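Local atomic coordinates of Pre-mRNA-splicing factor SAD1 (Saccharomyces cerevisiae, PDB entry 4MSX), a protein that promotes assembly of newly made U4 snRNA into the U4/U6 snRNP and is required for pre-mRNA splicing, although its ubiquitin-protease fold is catalytically inactive. Residues F111-D116 with H120-L125; C83-P88 with K107-I112; V137-D142 with Q146-I151. One frame throughout, in Å; residues are numbered along the deposited sequence.

Contact 1. Residues F111-D116 with H120-L125; sequences FIHSID and HVFLNL. With ZN (zinc ion), chain B.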
ATOM      1  N   PHE A 111       4.411 -26.487  23.232  1.00 30.78           N
ATOM      2  CA  PHE A 111       5.215 -27.535  23.950  1.00 32.93           C
ATOM      3  C   PHE A 111       4.648 -28.926  23.559  1.00 31.94           C
ATOM      4  O   PHE A 111       5.372 -29.810  23.079  1.00 36.66           O
ATOM      5  CB  PHE A 111       5.156 -27.243  25.417  1.00 34.48           C
ATOM      6  CG  PHE A 111       6.260 -27.917  26.222  1.00 41.62           C
ATOM      7  CD1 PHE A 111       6.132 -29.232  26.603  1.00 45.10           C
ATOM      8  CD2 PHE A 111       7.412 -27.215  26.583  1.00 44.90           C
ATOM      9  CE1 PHE A 111       7.154 -29.872  27.373  1.00 39.10           C
ATOM     10  CE2 PHE A 111       8.431 -27.832  27.323  1.00 61.18           C
ATOM     11  CZ  PHE A 111       8.285 -29.177  27.725  1.00 44.86           C
ATOM     12  N   ILE A 112       3.328 -29.108  23.668  1.00 29.18           N
ATOM     13  CA  ILE A 112       2.715 -30.350  23.203  1.00 27.92           C
ATOM     14  C   ILE A 112       2.961 -30.657  21.748  1.00 39.30           C
ATOM     15  O   ILE A 112       3.242 -31.799  21.378  1.00 34.16           O
ATOM     16  CB  ILE A 112       1.180 -30.363  23.478  1.00 36.16           C
ATOM     17  CG1 ILE A 112       0.925 -30.327  24.979  1.00 34.03           C
ATOM     18  CG2 ILE A 112       0.502 -31.506  22.785  1.00 36.20           C
ATOM     19  CD1 ILE A 112      -0.574 -30.176  25.310  1.00 39.44           C
ATOM     20  N   HIS A 113       2.837 -29.648  20.881  1.00 32.99           N
ATOM     21  CA  HIS A 113       3.124 -29.855  19.474  1.00 28.81           C
ATOM     22  C   HIS A 113       4.553 -30.380  19.329  1.00 25.20           C
ATOM     23  O   HIS A 113       4.820 -31.205  18.458  1.00 32.75           O
ATOM     24  CB  HIS A 113       3.092 -28.477  18.750  1.00 27.70           C
ATOM     25  CG  HIS A 113       3.334 -28.549  17.271  1.00 33.29           C
ATOM     26  ND1 HIS A 113       2.418 -29.065  16.379  1.00 32.38           N
ATOM     27  CD2 HIS A 113       4.360 -28.073  16.522  1.00 34.17           C
ATOM     28  CE1 HIS A 113       2.900 -28.970  15.150  1.00 32.44           C
ATOM     29  NE2 HIS A 113       4.073 -28.360  15.212  1.00 34.67           N
ATOM     30  N   SER A 114       5.462 -29.855  20.131  1.00 24.72           N
ATOM     31  CA  SER A 114       6.883 -30.130  19.865  1.00 30.97           C
ATOM     32  C   SER A 114       7.141 -31.616  20.134  1.00 42.33           C
ATOM     33  O   SER A 114       7.841 -32.265  19.388  1.00 40.01           O
ATOM     34  CB  SER A 114       7.794 -29.259  20.696  1.00 34.12           C
ATOM     35  OG  SER A 114       7.882 -29.607  22.062  1.00 36.12           O
ATOM     36  N   ILE A 115       6.527 -32.152  21.183  1.00 36.09           N
ATOM     37  CA  ILE A 115       6.706 -33.589  21.516  1.00 35.16           C
ATOM     38  C   ILE A 115       5.934 -34.474  20.556  1.00 34.90           C
ATOM     39  O   ILE A 115       6.507 -35.319  19.882  1.00 40.93           O
ATOM     40  CB  ILE A 115       6.338 -33.859  22.967  1.00 33.92           C
ATOM     41  CG1 ILE A 115       7.323 -33.092  23.847  1.00 34.07           C
ATOM     42  CG2 ILE A 115       6.390 -35.418  23.251  1.00 39.99           C
ATOM     43  CD1 ILE A 115       6.919 -32.884  25.330  1.00 35.89           C
ATOM     44  N   ASP A 116       4.633 -34.230  20.420  1.00 37.14           N
ATOM     45  CA  ASP A 116       3.788 -35.067  19.594  1.00 34.74           C
ATOM     46  C   ASP A 116       3.992 -35.004  18.119  1.00 40.53           C
ATOM     47  O   ASP A 116       3.746 -35.993  17.454  1.00 35.74           O
ATOM     48  CB  ASP A 116       2.310 -34.782  19.896  1.00 41.80           C
ATOM     49  CG  ASP A 116       1.932 -35.244  21.304  1.00 43.68           C
ATOM     50  OD1 ASP A 116       2.767 -35.913  21.911  1.00 44.16           O
ATOM     51  OD2 ASP A 116       0.848 -34.938  21.813  1.00 47.14           O
ATOM     52  N   HIS A 120      10.795 -29.112  16.643  1.00 29.99           N
ATOM     53  CA  HIS A 120      11.460 -28.603  17.836  1.00 29.59           C
ATOM     54  C   HIS A 120      11.980 -27.187  17.772  1.00 33.11           C
ATOM     55  O   HIS A 120      12.429 -26.687  18.807  1.00 35.77           O
ATOM     56  CB  HIS A 120      12.622 -29.571  18.202  1.00 33.05           C
ATOM     57  CG  HIS A 120      12.119 -30.959  18.454  1.00 39.71           C
ATOM     58  ND1 HIS A 120      11.561 -31.325  19.661  1.00 41.79           N
ATOM     59  CD2 HIS A 120      11.983 -32.029  17.631  1.00 36.85           C
ATOM     60  CE1 HIS A 120      11.140 -32.582  19.588  1.00 39.69           C
ATOM     61  NE2 HIS A 120      11.394 -33.036  18.370  1.00 39.30           N
ATOM     62  N   VAL A 121      11.888 -26.524  16.605  1.00 28.48           N
ATOM     63  CA  VAL A 121      12.447 -25.137  16.501  1.00 28.32           C
ATOM     64  C   VAL A 121      11.278 -24.140  16.282  1.00 28.41           C
ATOM     65  O   VAL A 121      10.492 -24.351  15.359  1.00 30.91           O
ATOM     66  CB  VAL A 121      13.428 -25.041  15.291  1.00 34.69           C
ATOM     67  CG1 VAL A 121      14.227 -23.691  15.310  1.00 34.77           C
ATOM     68  CG2 VAL A 121      14.393 -26.236  15.312  1.00 41.38           C
ATOM     69  N   PHE A 122      11.164 -23.144  17.164  1.00 27.98           N
ATOM     70  CA  PHE A 122      10.064 -22.207  17.194  1.00 28.03           C
ATOM     71  C   PHE A 122      10.596 -20.761  17.149  1.00 35.25           C
ATOM     72  O   PHE A 122      11.718 -20.472  17.611  1.00 34.04           O
ATOM     73  CB  PHE A 122       9.262 -22.392  18.478  1.00 27.46           C
ATOM     74  CG  PHE A 122       8.541 -23.717  18.500  1.00 29.36           C
ATOM     75  CD1 PHE A 122       9.268 -24.892  18.793  1.00 34.30           C
ATOM     76  CD2 PHE A 122       7.199 -23.813  18.095  1.00 26.86           C
ATOM     77  CE1 PHE A 122       8.630 -26.144  18.747  1.00 30.84           C
ATOM     78  CE2 PHE A 122       6.535 -25.029  18.071  1.00 34.87           C
ATOM     79  CZ  PHE A 122       7.246 -26.221  18.410  1.00 33.80           C
ATOM     80  N   LEU A 123       9.757 -19.860  16.634  1.00 28.87           N
ATOM     81  CA  LEU A 123      10.036 -18.436  16.704  1.00 29.22           C
ATOM     82  C   LEU A 123       8.959 -17.795  17.543  1.00 28.21           C
ATOM     83  O   LEU A 123       7.755 -17.941  17.255  1.00 32.05           O
ATOM     84  CB  LEU A 123      10.025 -17.838  15.258  1.00 29.79           C
ATOM     85  CG  LEU A 123      10.190 -16.330  15.240  1.00 33.68           C
ATOM     86  CD1 LEU A 123      11.587 -15.822  15.811  1.00 30.78           C
ATOM     87  CD2 LEU A 123      10.029 -15.885  13.809  1.00 29.50           C
ATOM     88  N   ASN A 124       9.341 -17.021  18.545  1.00 29.68           N
ATOM     89  CA  ASN A 124       8.328 -16.270  19.274  1.00 31.00           C
ATOM     90  C   ASN A 124       7.927 -15.092  18.385  1.00 31.83           C
ATOM     91  O   ASN A 124       8.807 -14.311  18.040  1.00 37.41           O
ATOM     92  CB  ASN A 124       8.897 -15.711  20.597  1.00 35.40           C
ATOM     93  CG  ASN A 124       7.849 -15.000  21.428  1.00 45.56           C
ATOM     94  OD1 ASN A 124       7.159 -14.093  20.943  1.00 48.33           O
ATOM     95  ND2 ASN A 124       7.686 -15.429  22.686  1.00 46.55           N
ATOM     96  N   LEU A 125       6.654 -14.971  18.019  1.00 34.74           N
ATOM     97  CA  LEU A 125       6.239 -13.973  17.000  1.00 40.03           C
ATOM     98  C   LEU A 125       6.208 -12.538  17.535  1.00 51.71           C
ATOM     99  O   LEU A 125       6.068 -11.586  16.764  1.00 43.46           O
ATOM    100  CB  LEU A 125       4.866 -14.314  16.415  1.00 35.43           C
ATOM    101  CG  LEU A 125       4.929 -15.580  15.546  1.00 36.64           C
ATOM    102  CD1 LEU A 125       3.555 -15.984  15.083  1.00 34.61           C
ATOM    103  CD2 LEU A 125       5.945 -15.403  14.339  1.00 37.38           C
TER
HETATM  104 ZN    ZN B 501       5.209 -28.039  13.544  1.00 32.87          ZN
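His113 throws its imidazole off the helix with CG anti to the backbone N (chi1 -178°), while Phe122 keeps CG beside its own N (chi1 -68°), and the two rings come together between helix and strand. The phenyl tip does the touching: Phe122 CZ reaches the edge of the imidazole, in its plane, 3.9 Å from His113 CD2. The same end of the phenyl ring meets Ser114, whose CB lies 3.8 Å from Phe122 CE1. The hydroxyl of Ser114 serves its own helix, with OG donating to Phe111 O at 2.7 Å, in the carbonyl plane and on a lone pair. Phe111 O also accepts from Ile115 N, so two donors grip it. At the ring atom next to CD2, His113 NE2 binds zinc at 2.0 Å, and Cys94, Cys97 and His119 complete the site. Phe122 thus packs beside a metal ligand, against the CD2 corner of its ring. His120 brings CE1 to 3.3 Å from Ser114 O, close packing without a conventional hydrogen bond; its nitrogens are hydrogen-bonded to Leu133 O (ND1) and Asn118 OD1 (NE2). Replacing the His120 ring with an alanine here would probably leave Leu133 O and Asn118 OD1 without their imidazole partners and open a gap beside the Ser114 carbonyl. The contact joins helix 109-116 to strand 121-124 of the UBP-type zinc finger. That strand is the middle one of the five-stranded antiparallel sheet, between 91-94 and 130-132; Tyr101 of strand 100-102 stacks on His113.

Contact 2. Residues C83-P88 with K107-I112; sequences CITLSP and KSPAFI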
ATOM      1  N   CYS A  83      -3.323 -21.674  16.567  1.00 32.86           N
ATOM      2  CA  CYS A  83      -4.295 -22.445  15.786  1.00 32.53           C
ATOM      3  C   CYS A  83      -5.069 -23.501  16.625  1.00 41.83           C
ATOM      4  O   CYS A  83      -5.982 -24.150  16.104  1.00 42.04           O
ATOM      5  CB  CYS A  83      -3.619 -23.152  14.594  1.00 38.76           C
ATOM      6  SG  CYS A  83      -2.483 -24.613  15.098  1.00 39.38           S
ATOM      7  N   ILE A  84      -4.697 -23.677  17.890  1.00 39.24           N
ATOM      8  CA  ILE A  84      -5.407 -24.588  18.820  1.00 40.90           C
ATOM      9  C   ILE A  84      -6.372 -23.852  19.751  1.00 34.77           C
ATOM     10  O   ILE A  84      -7.520 -24.270  19.891  1.00 48.95           O
ATOM     11  CB  ILE A  84      -4.403 -25.370  19.784  1.00 41.36           C
ATOM     12  CG1 ILE A  84      -3.317 -26.091  18.989  1.00 36.71           C
ATOM     13  CG2 ILE A  84      -5.185 -26.394  20.654  1.00 41.10           C
ATOM     14  CD1 ILE A  84      -3.853 -27.009  17.921  1.00 40.85           C
ATOM     15  N   THR A  85      -5.892 -22.819  20.441  1.00 38.05           N
ATOM     16  CA  THR A  85      -6.720 -22.086  21.396  1.00 39.10           C
ATOM     17  C   THR A  85      -7.314 -20.775  20.813  1.00 54.05           C
ATOM     18  O   THR A  85      -8.149 -20.125  21.458  1.00 45.33           O
ATOM     19  CB  THR A  85      -5.902 -21.651  22.583  1.00 39.59           C
ATOM     20  OG1 THR A  85      -4.838 -20.815  22.152  1.00 41.39           O
ATOM     21  CG2 THR A  85      -5.316 -22.889  23.339  1.00 42.93           C
ATOM     22  N   LEU A  86      -6.842 -20.380  19.630  1.00 43.25           N
ATOM     23  CA  LEU A  86      -7.248 -19.126  18.991  1.00 44.58           C
ATOM     24  C   LEU A  86      -6.837 -17.939  19.826  1.00 47.96           C
ATOM     25  O   LEU A  86      -7.270 -16.827  19.565  1.00 50.65           O
ATOM     26  CB  LEU A  86      -8.759 -19.071  18.747  1.00 43.52           C
ATOM     27  CG  LEU A  86      -9.318 -20.174  17.857  1.00 44.02           C
ATOM     28  CD1 LEU A  86     -10.823 -19.928  17.591  1.00 56.11           C
ATOM     29  CD2 LEU A  86      -8.571 -20.259  16.554  1.00 45.95           C
ATOM     30  N   SER A  87      -5.992 -18.150  20.826  1.00 42.88           N
ATOM     31  CA  SER A  87      -5.493 -17.020  21.580  1.00 40.53           C
ATOM     32  C   SER A  87      -4.433 -16.239  20.787  1.00 54.32           C
ATOM     33  O   SER A  87      -3.662 -16.837  20.032  1.00 45.60           O
ATOM     34  CB  SER A  87      -4.889 -17.485  22.884  1.00 41.07           C
ATOM     35  OG  SER A  87      -4.194 -16.415  23.490  1.00 43.72           O
ATOM     36  N   PRO A  88      -4.396 -14.905  20.957  1.00 51.74           N
ATOM     37  CA  PRO A  88      -3.363 -14.024  20.388  1.00 54.40           C
ATOM     38  C   PRO A  88      -2.220 -13.766  21.351  1.00 47.91           C
ATOM     39  O   PRO A  88      -1.312 -13.019  21.044  1.00 48.42           O
ATOM     40  CB  PRO A  88      -4.128 -12.719  20.146  1.00 59.06           C
ATOM     41  CG  PRO A  88      -5.109 -12.684  21.276  1.00 54.85           C
ATOM     42  CD  PRO A  88      -5.554 -14.133  21.444  1.00 54.10           C
ATOM     43  N   LYS A 107       2.441 -28.198  28.943  1.00 31.69           N
ATOM     44  CA  LYS A 107       0.996 -28.100  28.801  1.00 40.56           C
ATOM     45  C   LYS A 107       0.521 -27.053  27.740  1.00 40.14           C
ATOM     46  O   LYS A 107      -0.625 -27.143  27.270  1.00 36.80           O
ATOM     47  CB  LYS A 107       0.314 -27.865  30.144  1.00 55.90           C
ATOM     48  CG  LYS A 107       0.595 -29.015  31.146  1.00 56.76           C
ATOM     49  CD  LYS A 107      -0.618 -29.301  32.032  1.00 75.60           C
ATOM     50  CE  LYS A 107      -0.370 -30.521  32.915  1.00 87.27           C
ATOM     51  NZ  LYS A 107       0.981 -30.475  33.578  1.00 82.47           N
ATOM     52  N   SER A 108       1.394 -26.140  27.328  1.00 40.13           N
ATOM     53  CA  SER A 108       1.026 -25.208  26.219  1.00 40.80           C
ATOM     54  C   SER A 108       0.897 -25.917  24.868  1.00 42.91           C
ATOM     55  O   SER A 108       1.531 -26.938  24.635  1.00 38.26           O
ATOM     56  CB  SER A 108       2.046 -24.067  26.134  1.00 39.73           C
ATOM     57  OG  SER A 108       3.224 -24.463  25.455  1.00 38.69           O
ATOM     58  N   PRO A 109       0.086 -25.367  23.937  1.00 38.68           N
ATOM     59  CA  PRO A 109      -0.006 -26.028  22.624  1.00 31.45           C
ATOM     60  C   PRO A 109       1.355 -26.167  21.920  1.00 26.41           C
ATOM     61  O   PRO A 109       1.567 -27.138  21.201  1.00 32.65           O
ATOM     62  CB  PRO A 109      -0.967 -25.084  21.820  1.00 37.17           C
ATOM     63  CG  PRO A 109      -1.889 -24.566  22.931  1.00 38.80           C
ATOM     64  CD  PRO A 109      -0.944 -24.314  24.103  1.00 37.51           C
ATOM     65  N   ALA A 110       2.266 -25.224  22.116  1.00 26.73           N
ATOM     66  CA  ALA A 110       3.515 -25.261  21.352  1.00 29.15           C
ATOM     67  C   ALA A 110       4.397 -26.424  21.932  1.00 30.33           C
ATOM     68  O   ALA A 110       5.059 -27.175  21.218  1.00 33.66           O
ATOM     69  CB  ALA A 110       4.231 -23.983  21.508  1.00 28.55           C
ATOM     70  N   PHE A 111       4.411 -26.487  23.232  1.00 30.78           N
ATOM     71  CA  PHE A 111       5.215 -27.535  23.950  1.00 32.93           C
ATOM     72  C   PHE A 111       4.648 -28.926  23.559  1.00 31.94           C
ATOM     73  O   PHE A 111       5.372 -29.810  23.079  1.00 36.66           O
ATOM     74  CB  PHE A 111       5.156 -27.243  25.417  1.00 34.48           C
ATOM     75  CG  PHE A 111       6.260 -27.917  26.222  1.00 41.62           C
ATOM     76  CD1 PHE A 111       6.132 -29.232  26.603  1.00 45.10           C
ATOM     77  CD2 PHE A 111       7.412 -27.215  26.583  1.00 44.90           C
ATOM     78  CE1 PHE A 111       7.154 -29.872  27.373  1.00 39.10           C
ATOM     79  CE2 PHE A 111       8.431 -27.832  27.323  1.00 61.18           C
ATOM     80  CZ  PHE A 111       8.285 -29.177  27.725  1.00 44.86           C
ATOM     81  N   ILE A 112       3.328 -29.108  23.668  1.00 29.18           N
ATOM     82  CA  ILE A 112       2.715 -30.350  23.203  1.00 27.92           C
ATOM     83  C   ILE A 112       2.961 -30.657  21.748  1.00 39.30           C
ATOM     84  O   ILE A 112       3.242 -31.799  21.378  1.00 34.16           O
ATOM     85  CB  ILE A 112       1.180 -30.363  23.478  1.00 36.16           C
ATOM     86  CG1 ILE A 112       0.925 -30.327  24.979  1.00 34.03           C
ATOM     87  CG2 ILE A 112       0.502 -31.506  22.785  1.00 36.20           C
ATOM     88  CD1 ILE A 112      -0.574 -30.176  25.310  1.00 39.44           C
TER
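Pro109 meets Ile84 and Thr85 through two neighbouring carbons of its ring, in a small apolar contact at the surface. Pro109 CB lies 3.8 Å from Ile84 CG1, and the two side chains run past each other in opposite directions. One carbon further round the ring, Pro109 CG touches the methyl of Thr85, CG2, also at 3.8 Å; here the side chains cross at about a right angle. No hydrogen bond spans the two segments.

In the next shell, a serine or threonine hydroxyl on each side takes a backbone N-H of its own segment. Thr85 turns OG1 between its backbone N and carbonyl carbon (chi1 60°), which puts CG2 beside the N and facing the proline. From there Thr85 OG1 accepts from Ser87 N at 3.2 Å, an ST turn that fixes the rotation of the threonine and so the place of its methyl. Across the contact, Ser108 is the N-cap of the helix that Pro109 begins: Ser108 OG accepts from Phe111 N at 3.2 Å with an angle of 161° at the hydrogen. Ser108 OG is also hydrogen-bonded to His105 O.

Further out, the loop 83-88 leads toward strand 91-94 and lies against the first turn of helix 109-116. Strand 100-102, an outermost strand of the zinc-finger sheet, touches both sides: Tyr101 meets Ile84 and Ala110, and Gln102 meets Pro109.

Contact 3. Residues V137-D142 with Q146-I151; sequences VQILHD and QLLNSI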
ATOM      1  N   VAL A 137      14.959 -23.835  25.732  1.00 44.75           N
ATOM      2  CA  VAL A 137      16.105 -22.926  25.830  1.00 46.15           C
ATOM      3  C   VAL A 137      16.124 -21.998  24.609  1.00 46.78           C
ATOM      4  O   VAL A 137      15.829 -22.438  23.510  1.00 40.77           O
ATOM      5  CB  VAL A 137      17.401 -23.727  25.912  1.00 49.17           C
ATOM      6  CG1 VAL A 137      17.343 -24.680  27.137  1.00 52.13           C
ATOM      7  CG2 VAL A 137      17.598 -24.547  24.660  1.00 47.68           C
ATOM      8  N   GLN A 138      16.446 -20.728  24.813  1.00 49.44           N
ATOM      9  CA  GLN A 138      16.615 -19.782  23.693  1.00 45.67           C
ATOM     10  C   GLN A 138      17.828 -20.123  22.846  1.00 47.32           C
ATOM     11  O   GLN A 138      18.887 -20.510  23.381  1.00 45.84           O
ATOM     12  CB  GLN A 138      16.733 -18.349  24.218  1.00 53.33           C
ATOM     13  CG  GLN A 138      16.973 -17.319  23.107  1.00 55.41           C
ATOM     14  CD  GLN A 138      16.928 -15.873  23.604  1.00 61.98           C
ATOM     15  OE1 GLN A 138      16.708 -15.605  24.791  1.00 57.64           O
ATOM     16  NE2 GLN A 138      17.103 -14.934  22.685  1.00 53.77           N
ATOM     17  N   ILE A 139      17.693 -20.023  21.521  1.00 39.40           N
ATOM     18  CA  ILE A 139      18.827 -20.195  20.632  1.00 40.94           C
ATOM     19  C   ILE A 139      19.566 -18.850  20.598  1.00 59.02           C
ATOM     20  O   ILE A 139      19.078 -17.859  20.042  1.00 54.17           O
ATOM     21  CB  ILE A 139      18.427 -20.635  19.215  1.00 46.48           C
ATOM     22  CG1 ILE A 139      17.641 -21.944  19.253  1.00 46.51           C
ATOM     23  CG2 ILE A 139      19.656 -20.810  18.338  1.00 48.25           C
ATOM     24  CD1 ILE A 139      17.233 -22.481  17.836  1.00 45.08           C
ATOM     25  N   LEU A 140      20.732 -18.798  21.231  1.00 59.48           N
ATOM     26  CA  LEU A 140      21.486 -17.539  21.315  1.00 71.19           C
ATOM     27  C   LEU A 140      22.323 -17.295  20.060  1.00 70.64           C
ATOM     28  O   LEU A 140      22.559 -18.214  19.273  1.00 73.19           O
ATOM     29  CB  LEU A 140      22.386 -17.544  22.551  1.00 72.89           C
ATOM     30  CG  LEU A 140      21.650 -17.769  23.872  1.00 66.54           C
ATOM     31  CD1 LEU A 140      22.648 -17.971  25.004  1.00 79.73           C
ATOM     32  CD2 LEU A 140      20.705 -16.609  24.175  1.00 68.92           C
ATOM     33  N   HIS A 141      22.770 -16.054  19.875  1.00 88.87           N
ATOM     34  CA  HIS A 141      23.619 -15.709  18.728  1.00 94.25           C
ATOM     35  C   HIS A 141      22.952 -16.128  17.435  1.00 77.45           C
ATOM     36  O   HIS A 141      23.619 -16.582  16.503  1.00 68.82           O
ATOM     37  CB  HIS A 141      24.973 -16.417  18.815  1.00107.59           C
ATOM     38  CG  HIS A 141      25.563 -16.427  20.188  1.00108.88           C
ATOM     39  ND1 HIS A 141      25.837 -15.270  20.888  1.00107.24           N
ATOM     40  CD2 HIS A 141      25.931 -17.453  20.992  1.00100.17           C
ATOM     41  CE1 HIS A 141      26.345 -15.584  22.067  1.00104.62           C
ATOM     42  NE2 HIS A 141      26.412 -16.902  22.155  1.00107.30           N
ATOM     43  N   ASP A 142      21.629 -16.006  17.401  1.00 83.42           N
ATOM     44  CA  ASP A 142      20.860 -16.367  16.220  1.00 70.33           C
ATOM     45  C   ASP A 142      21.306 -15.491  15.042  1.00 62.82           C
ATOM     46  O   ASP A 142      21.168 -15.882  13.881  1.00 60.46           O
ATOM     47  CB  ASP A 142      19.367 -16.206  16.501  1.00 63.07           C
ATOM     48  CG  ASP A 142      18.966 -14.767  16.733  1.00 74.34           C
ATOM     49  OD1 ASP A 142      19.351 -13.889  15.926  1.00 89.90           O
ATOM     50  OD2 ASP A 142      18.262 -14.512  17.729  1.00 69.26           O
ATOM     51  N   GLN A 146      22.909 -17.969   9.360  1.00 41.64           N
ATOM     52  CA  GLN A 146      22.295 -17.514   8.132  1.00 48.62           C
ATOM     53  C   GLN A 146      20.803 -17.901   8.040  1.00 49.13           C
ATOM     54  O   GLN A 146      19.941 -17.093   7.672  1.00 36.48           O
ATOM     55  CB  GLN A 146      23.017 -18.170   6.965  1.00 53.24           C
ATOM     56  CG  GLN A 146      22.583 -17.665   5.603  1.00 72.53           C
ATOM     57  CD  GLN A 146      23.652 -16.800   4.937  1.00107.42           C
ATOM     58  OE1 GLN A 146      24.727 -16.555   5.511  1.00 89.09           O
ATOM     59  NE2 GLN A 146      23.363 -16.332   3.717  1.00104.31           N
ATOM     60  N   LEU A 147      20.505 -19.161   8.327  1.00 40.81           N
ATOM     61  CA  LEU A 147      19.117 -19.627   8.290  1.00 38.50           C
ATOM     62  C   LEU A 147      18.250 -18.791   9.223  1.00 36.20           C
ATOM     63  O   LEU A 147      17.134 -18.378   8.865  1.00 39.99           O
ATOM     64  CB  LEU A 147      19.027 -21.103   8.701  1.00 39.36           C
ATOM     65  CG  LEU A 147      17.589 -21.652   8.637  1.00 37.35           C
ATOM     66  CD1 LEU A 147      17.129 -21.884   7.197  1.00 41.49           C
ATOM     67  CD2 LEU A 147      17.537 -22.961   9.435  1.00 42.28           C
ATOM     68  N   LEU A 148      18.728 -18.569  10.435  1.00 33.91           N
ATOM     69  CA  LEU A 148      17.938 -17.848  11.419  1.00 38.33           C
ATOM     70  C   LEU A 148      17.794 -16.345  11.082  1.00 42.23           C
ATOM     71  O   LEU A 148      16.709 -15.750  11.285  1.00 33.36           O
ATOM     72  CB  LEU A 148      18.516 -18.040  12.807  1.00 42.90           C
ATOM     73  CG  LEU A 148      18.472 -19.506  13.308  1.00 51.87           C
ATOM     74  CD1 LEU A 148      18.886 -19.615  14.778  1.00 49.73           C
ATOM     75  CD2 LEU A 148      17.085 -20.108  13.095  1.00 39.72           C
ATOM     76  N   ASN A 149      18.875 -15.725  10.602  1.00 36.20           N
ATOM     77  CA  ASN A 149      18.797 -14.337  10.158  1.00 36.69           C
ATOM     78  C   ASN A 149      17.696 -14.221   9.103  1.00 31.56           C
ATOM     79  O   ASN A 149      16.910 -13.294   9.119  1.00 35.81           O
ATOM     80  CB  ASN A 149      20.122 -13.872   9.505  1.00 46.22           C
ATOM     81  CG  ASN A 149      21.260 -13.694  10.516  1.00 60.43           C
ATOM     82  OD1 ASN A 149      21.031 -13.384  11.696  1.00 66.00           O
ATOM     83  ND2 ASN A 149      22.501 -13.888  10.048  1.00 57.75           N
ATOM     84  N   SER A 150      17.729 -15.129   8.143  1.00 32.33           N
ATOM     85  CA  SER A 150      16.790 -15.162   7.033  1.00 36.84           C
ATOM     86  C   SER A 150      15.353 -15.215   7.561  1.00 38.38           C
ATOM     87  O   SER A 150      14.479 -14.491   7.095  1.00 32.18           O
ATOM     88  CB  SER A 150      17.080 -16.427   6.236  1.00 41.63           C
ATOM     89  OG  SER A 150      16.199 -16.637   5.164  1.00 42.53           O
ATOM     90  N   ILE A 151      15.098 -16.075   8.557  1.00 31.01           N
ATOM     91  CA  ILE A 151      13.731 -16.224   9.070  1.00 29.88           C
ATOM     92  C   ILE A 151      13.288 -15.037   9.868  1.00 30.23           C
ATOM     93  O   ILE A 151      12.160 -14.551   9.717  1.00 31.63           O
ATOM     94  CB  ILE A 151      13.591 -17.543   9.948  1.00 31.04           C
ATOM     95  CG1 ILE A 151      13.658 -18.739   9.016  1.00 33.59           C
ATOM     96  CG2 ILE A 151      12.276 -17.533  10.725  1.00 29.53           C
ATOM     97  CD1 ILE A 151      13.951 -20.078   9.806  1.00 40.05           C
TER
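A small, partly buried apolar contact joins the chain just after strand 137-138 to the first turns of helix 146-155, across the short connection between them. Leu148 is its centre. It points at the facing segment, and its CD1 branch is shared by two partners: Ile139 CG2 lies 3.8 Å away, and Asp142 CB stands at the same distance of 3.8 Å. Ile139 points its CB at the helix, and with CG2 anti to the backbone N and CG1 beside that N (chi1 -58°) it is the short branch that meets Leu148; the two aliphatic side chains cross at about a right angle. Asp142 takes part through its methylene and its backbone, rather than its carboxylate: Asp142 O packs 3.6 Å from Leu148 CB.

Asn149 lies next to that same carbonyl. Asn149 OD1 is 3.3 Å from Asp142 O, two acceptors brought close with no bond between them. The other end of the amide, ND2, donates to Gly143 O in the short connection, which holds the side chain in this orientation.

Strand 130-132 supplies Phe130, which touches both Asp142 and Leu148, and Met132, which meets Ile139. Helix 146-155 therefore packs on side chains of the inner strands, Leu148 on Phe130 and Ile151 on Leu123, while strand 137-138 is the outermost strand nearby; Tyr63 lies against Ile139 and Val69 against Ile151.

All three contacts belong to the UBP-type zinc finger; contact 1 lies at the metal, between the other two, whose centres are 22 Å apart. It supplies the zinc ligand His113. Contact 2, with its centre 10 Å away, shares Phe111 and Ile112 with it and deals with the start of the same helix; Phe122 CZ of contact 1 packs 3.7 Å from Ala110 O there. Contact 3 lies 15 Å from contact 1 between centres and touches it by side-chain packing, Val121 CG1 to Ile139 CD1 at 4.1 Å and Leu123 CD2 to Ile151 CG2 at 4.2 Å. Contacts 2 and 3 do not touch. The side chain of Ile139 is about 14 Å from the zinc ion, that of Ile84 about 10 Å.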